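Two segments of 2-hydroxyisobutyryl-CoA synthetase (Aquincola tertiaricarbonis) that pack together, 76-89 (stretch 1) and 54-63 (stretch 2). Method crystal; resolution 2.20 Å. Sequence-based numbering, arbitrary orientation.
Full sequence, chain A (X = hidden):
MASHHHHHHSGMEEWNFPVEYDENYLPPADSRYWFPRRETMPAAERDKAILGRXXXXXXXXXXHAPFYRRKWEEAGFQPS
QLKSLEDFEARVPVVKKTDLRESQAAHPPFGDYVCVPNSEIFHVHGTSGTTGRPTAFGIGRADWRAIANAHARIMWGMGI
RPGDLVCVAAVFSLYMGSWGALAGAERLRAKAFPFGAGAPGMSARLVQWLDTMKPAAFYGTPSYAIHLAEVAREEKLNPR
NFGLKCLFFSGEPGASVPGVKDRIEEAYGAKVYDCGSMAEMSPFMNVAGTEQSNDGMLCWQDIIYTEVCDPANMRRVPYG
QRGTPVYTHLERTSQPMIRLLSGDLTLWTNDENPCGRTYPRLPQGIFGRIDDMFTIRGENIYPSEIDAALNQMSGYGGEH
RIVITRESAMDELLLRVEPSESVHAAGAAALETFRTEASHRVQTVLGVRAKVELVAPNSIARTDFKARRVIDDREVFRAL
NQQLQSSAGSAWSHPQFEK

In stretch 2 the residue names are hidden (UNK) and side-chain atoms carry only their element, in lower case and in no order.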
# COMPACT_ATOMS: atom_id res chain seq x y z
N GLY A 76 12.40 -40.08 -6.40
CA GLY A 76 13.09 -40.79 -7.48
C GLY A 76 13.02 -40.08 -8.82
O GLY A 76 12.85 -40.73 -9.85
N PHE A 77 13.18 -38.76 -8.81
CA PHE A 77 13.12 -37.94 -10.02
C PHE A 77 14.39 -37.12 -10.28
O PHE A 77 14.94 -36.48 -9.38
CB PHE A 77 11.85 -37.05 -10.03
CG PHE A 77 11.78 -36.12 -11.22
CD1 PHE A 77 11.49 -36.61 -12.49
CD2 PHE A 77 12.07 -34.76 -11.08
CE1 PHE A 77 11.46 -35.75 -13.59
CE2 PHE A 77 12.05 -33.91 -12.19
CZ PHE A 77 11.75 -34.41 -13.44
N GLN A 78 14.79 -37.10 -11.55
CA GLN A 78 15.92 -36.39 -12.14
C GLN A 78 15.36 -35.61 -13.36
O GLN A 78 14.60 -36.21 -14.12
CB GLN A 78 16.94 -37.44 -12.60
CG GLN A 78 18.23 -36.88 -13.14
CD GLN A 78 19.29 -37.92 -13.10
OE1 GLN A 78 19.69 -38.37 -12.02
NE2 GLN A 78 19.79 -38.30 -14.26
N PRO A 79 15.74 -34.32 -13.61
CA PRO A 79 15.14 -33.58 -14.76
C PRO A 79 15.26 -34.24 -16.16
O PRO A 79 14.42 -33.97 -17.03
CB PRO A 79 15.84 -32.22 -14.71
CG PRO A 79 16.31 -32.07 -13.29
CD PRO A 79 16.64 -33.46 -12.82
N SER A 80 16.23 -35.13 -16.35
CA SER A 80 16.41 -35.84 -17.61
C SER A 80 15.29 -36.85 -17.89
O SER A 80 15.19 -37.34 -19.03
CB SER A 80 17.76 -36.55 -17.62
OG SER A 80 17.78 -37.60 -16.67
N GLN A 81 14.47 -37.18 -16.86
CA GLN A 81 13.35 -38.13 -16.96
C GLN A 81 12.07 -37.41 -17.38
O GLN A 81 11.05 -38.06 -17.62
CB GLN A 81 13.14 -38.89 -15.64
CG GLN A 81 14.32 -39.76 -15.19
CD GLN A 81 14.09 -40.25 -13.80
OE1 GLN A 81 14.16 -39.50 -12.83
NE2 GLN A 81 13.77 -41.52 -13.65
N LEU A 82 12.11 -36.06 -17.47
CA LEU A 82 10.98 -35.26 -17.93
C LEU A 82 11.05 -35.33 -19.48
O LEU A 82 11.82 -34.58 -20.09
CB LEU A 82 11.12 -33.81 -17.45
CG LEU A 82 9.86 -33.05 -17.04
CD1 LEU A 82 10.16 -31.56 -16.90
CD2 LEU A 82 8.69 -33.27 -18.00
N LYS A 83 10.33 -36.28 -20.08
CA LYS A 83 10.37 -36.49 -21.54
C LYS A 83 9.02 -36.27 -22.21
O LYS A 83 8.92 -36.38 -23.44
CB LYS A 83 10.97 -37.86 -21.88
CG LYS A 83 12.43 -38.02 -21.46
CD LYS A 83 13.00 -39.29 -22.02
CE LYS A 83 14.40 -39.60 -21.55
NZ LYS A 83 14.93 -40.81 -22.25
N SER A 84 7.98 -35.93 -21.41
CA SER A 84 6.60 -35.64 -21.83
C SER A 84 5.83 -35.01 -20.67
O SER A 84 6.28 -35.08 -19.53
CB SER A 84 5.90 -36.91 -22.31
OG SER A 84 5.67 -37.83 -21.25
N LEU A 85 4.64 -34.45 -20.94
CA LEU A 85 3.75 -33.85 -19.94
C LEU A 85 3.21 -34.94 -19.00
O LEU A 85 2.87 -34.65 -17.84
CB LEU A 85 2.61 -33.07 -20.61
CG LEU A 85 3.02 -31.82 -21.43
CD1 LEU A 85 1.83 -31.25 -22.19
CD2 LEU A 85 3.66 -30.74 -20.55
N GLU A 86 3.15 -36.18 -19.50
CA GLU A 86 2.72 -37.35 -18.74
C GLU A 86 3.80 -37.75 -17.71
O GLU A 86 3.46 -38.21 -16.62
CB GLU A 86 2.29 -38.54 -19.64
CG GLU A 86 2.36 -38.34 -21.15
CD GLU A 86 1.48 -37.29 -21.82
OE1 GLU A 86 0.28 -37.19 -21.48
OE2 GLU A 86 2.00 -36.59 -22.72
N ASP A 87 5.09 -37.53 -18.04
CA ASP A 87 6.21 -37.80 -17.13
C ASP A 87 6.17 -36.79 -15.98
O ASP A 87 6.41 -37.16 -14.83
CB ASP A 87 7.56 -37.65 -17.86
CG ASP A 87 8.02 -38.82 -18.70
OD1 ASP A 87 7.61 -39.97 -18.41
OD2 ASP A 87 8.83 -38.60 -19.60
N PHE A 88 5.86 -35.53 -16.30
CA PHE A 88 5.74 -34.42 -15.36
C PHE A 88 4.70 -34.71 -14.27
O PHE A 88 5.03 -34.59 -13.09
CB PHE A 88 5.37 -33.14 -16.14
CG PHE A 88 5.59 -31.85 -15.40
CD1 PHE A 88 6.88 -31.41 -15.08
CD2 PHE A 88 4.51 -31.03 -15.07
CE1 PHE A 88 7.08 -30.22 -14.38
CE2 PHE A 88 4.72 -29.80 -14.42
CZ PHE A 88 6.00 -29.42 -14.06
N GLU A 89 3.47 -35.12 -14.65
CA GLU A 89 2.40 -35.37 -13.67
C GLU A 89 2.62 -36.59 -12.79
O GLU A 89 2.22 -36.58 -11.62
CB GLU A 89 1.02 -35.45 -14.35
CG GLU A 89 0.86 -36.59 -15.33
CD GLU A 89 -0.35 -36.53 -16.25
OE1 GLU A 89 -1.32 -35.80 -15.92
OE2 GLU A 89 -0.34 -37.23 -17.28
N UNK A 54 9.68 -26.46 -19.35
CA UNK A 54 9.54 -27.29 -18.16
C UNK A 54 10.86 -27.97 -17.86
O UNK A 54 11.28 -28.01 -16.71
c UNK A 54 7.18 -28.36 -17.49
c UNK A 54 5.94 -28.80 -18.24
c UNK A 54 8.42 -28.32 -18.41
c UNK A 54 6.95 -27.08 -16.70
N UNK A 55 11.55 -28.43 -18.91
CA UNK A 55 12.86 -29.07 -18.82
C UNK A 55 13.92 -28.05 -18.36
O UNK A 55 14.71 -28.36 -17.45
c UNK A 55 13.25 -29.69 -20.18
n UNK A 55 12.55 -32.51 -22.32
c UNK A 55 12.45 -31.22 -22.03
o UNK A 55 12.42 -30.36 -22.91
c UNK A 55 12.35 -30.87 -20.57
N UNK A 56 13.89 -26.83 -18.94
CA UNK A 56 14.78 -25.72 -18.60
C UNK A 56 14.60 -25.35 -17.12
O UNK A 56 15.58 -25.28 -16.40
c UNK A 56 14.49 -24.49 -19.48
c UNK A 56 14.62 -23.29 -21.68
n UNK A 56 15.60 -22.36 -21.64
c UNK A 56 14.86 -24.59 -20.94
o UNK A 56 13.57 -23.11 -22.34
N UNK A 57 13.34 -25.16 -16.66
CA UNK A 57 12.96 -24.78 -15.29
C UNK A 57 13.45 -25.83 -14.26
O UNK A 57 14.08 -25.47 -13.26
c UNK A 57 11.44 -24.47 -15.18
c UNK A 57 10.99 -24.28 -13.72
c UNK A 57 11.07 -23.24 -16.01
N UNK A 58 13.19 -27.11 -14.54
CA UNK A 58 13.58 -28.22 -13.68
C UNK A 58 15.10 -28.35 -13.57
O UNK A 58 15.60 -28.71 -12.51
s UNK A 58 11.19 -29.66 -13.68
c UNK A 58 12.93 -29.52 -14.15
N UNK A 59 15.83 -28.04 -14.66
CA UNK A 59 17.29 -28.06 -14.67
C UNK A 59 17.77 -26.87 -13.84
O UNK A 59 18.69 -27.00 -13.04
c UNK A 59 17.82 -27.95 -16.11
c UNK A 59 17.78 -29.26 -16.89
o UNK A 59 18.18 -28.08 -18.97
c UNK A 59 17.71 -29.08 -18.40
n UNK A 59 17.15 -30.07 -19.09
N UNK A 60 17.09 -25.72 -14.00
CA UNK A 60 17.42 -24.51 -13.25
C UNK A 60 17.23 -24.74 -11.75
O UNK A 60 18.11 -24.40 -10.99
o UNK A 60 17.29 -18.71 -10.46
c UNK A 60 16.79 -22.05 -12.92
c UNK A 60 16.63 -23.29 -13.78
c UNK A 60 16.03 -20.62 -11.12
c UNK A 60 17.12 -19.79 -11.29
c UNK A 60 15.86 -21.73 -11.93
c UNK A 60 18.05 -20.07 -12.28
c UNK A 60 17.90 -21.21 -13.07
N UNK A 61 16.11 -25.38 -11.33
CA UNK A 61 15.81 -25.65 -9.92
C UNK A 61 16.76 -26.68 -9.32
O UNK A 61 17.20 -26.52 -8.20
c UNK A 61 14.37 -26.10 -9.78
N UNK A 62 17.11 -27.72 -10.09
CA UNK A 62 18.08 -28.75 -9.68
C UNK A 62 19.43 -28.13 -9.37
O UNK A 62 20.12 -28.58 -8.45
n UNK A 62 20.93 -32.28 -10.52
c UNK A 62 19.87 -34.32 -9.49
c UNK A 62 18.24 -29.76 -10.81
c UNK A 62 19.90 -33.01 -9.98
c UNK A 62 18.69 -34.77 -8.94
c UNK A 62 17.54 -33.96 -8.89
c UNK A 62 18.76 -32.17 -9.94
c UNK A 62 20.46 -31.03 -10.86
c UNK A 62 17.56 -32.66 -9.39
c UNK A 62 19.15 -30.91 -10.51
N UNK A 63 19.81 -27.11 -10.15
CA UNK A 63 21.08 -26.41 -10.02
C UNK A 63 21.12 -25.42 -8.86
O UNK A 63 22.18 -25.28 -8.25
c UNK A 63 22.88 -25.49 -11.61
c UNK A 63 23.65 -26.78 -11.81
o UNK A 63 24.82 -26.84 -11.39
o UNK A 63 23.07 -27.74 -12.38
c UNK A 63 21.40 -25.67 -11.33

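Stretch 2 is one run of helix, so neighbouring positions face different ways and those that meet stretch 1 recur with the helical turn. Position 54 carries four side-chain carbons, forked at the second, and points toward stretch 1. The forking carbon lies 3.6 Å from Phe 88 CE1, over one face of that ring, and one branch tip is 3.8 Å from Leu 85 CD2. This is Leu 54, whose CG makes a CH-pi contact 3.8 Å from the Phe 88 ring centroid; a branched aliphatic side chain can cover an aromatic face and still reach another apolar neighbour.

Position 55 has three carbons in a row, the third bearing one oxygen and one nitrogen, and that nitrogen lies 3.1 Å from Leu 82 O. A primary amide two methylenes from CA makes this Gln 55. Its CA-to-CB bond points sideways, but the end of the side chain comes nearer, and NE2 donates a hydrogen bond to Leu 82 O. A long amide suits this partly exposed place because it can satisfy a backbone carbonyl.

Position 56 shows the same atoms, three carbons with a terminal oxygen and nitrogen, but touches nothing of stretch 1. It is Gln 56, partly exposed, where a polar end is readily accommodated. At position 57 one carbon carries two more, a fork at CB, also out of reach of stretch 1. This is Val 57, a compact apolar residue in a buried site.

Position 58 has one carbon and then a sulfur, 3.9 Å from Leu 82 CD1 and 4.2 Å from Phe 88 CE1, near the plane of the Phe 88 ring at its edge. That is Cys 58. Its small side chain allows a close approach: its CB is 4.0 Å from Pro 79 CB, and its backbone O is 3.5 Å from Pro 79 CG.

Position 59 again has three carbons ending in an oxygen and a nitrogen, with the second carbon 4.2 Å from Pro 79 CB. It is Gln 59; its aliphatic part brushes the proline, while the residue as a whole is exposed.

Position 60 has one carbon, then a six-carbon ring bearing an oxygen, and lies far from stretch 1. It is Tyr 60, whose hydroxyl is hydrogen-bonded elsewhere in the structure. Position 61 has a single carbon and makes no contact: Ala 61, small and buried.

Position 62 has one carbon followed by fused five- and six-membered rings holding eight carbons and one nitrogen. Pro 79 CD lies over one face, 4.0 Å from the six-membered ring centroid. This is Trp 62, whose broad ring receives the proline in a CH-pi contact and also brings CZ3 to 3.7 Å from Phe 77 O. Position 63 has three carbons, the third with two oxygens, out of reach: Glu 63, a carboxylate suited to its exposed site.

The contact works through Leu 54, Cys 58 and Trp 62, spaced four residues apart, which pack against Phe 88, Leu 85, Leu 82 and Pro 79. The hydrogen bond from Gln 55 adds a polar tie to this largely apolar packing.

Stretch 2 54-63: LQQVCQYAWE
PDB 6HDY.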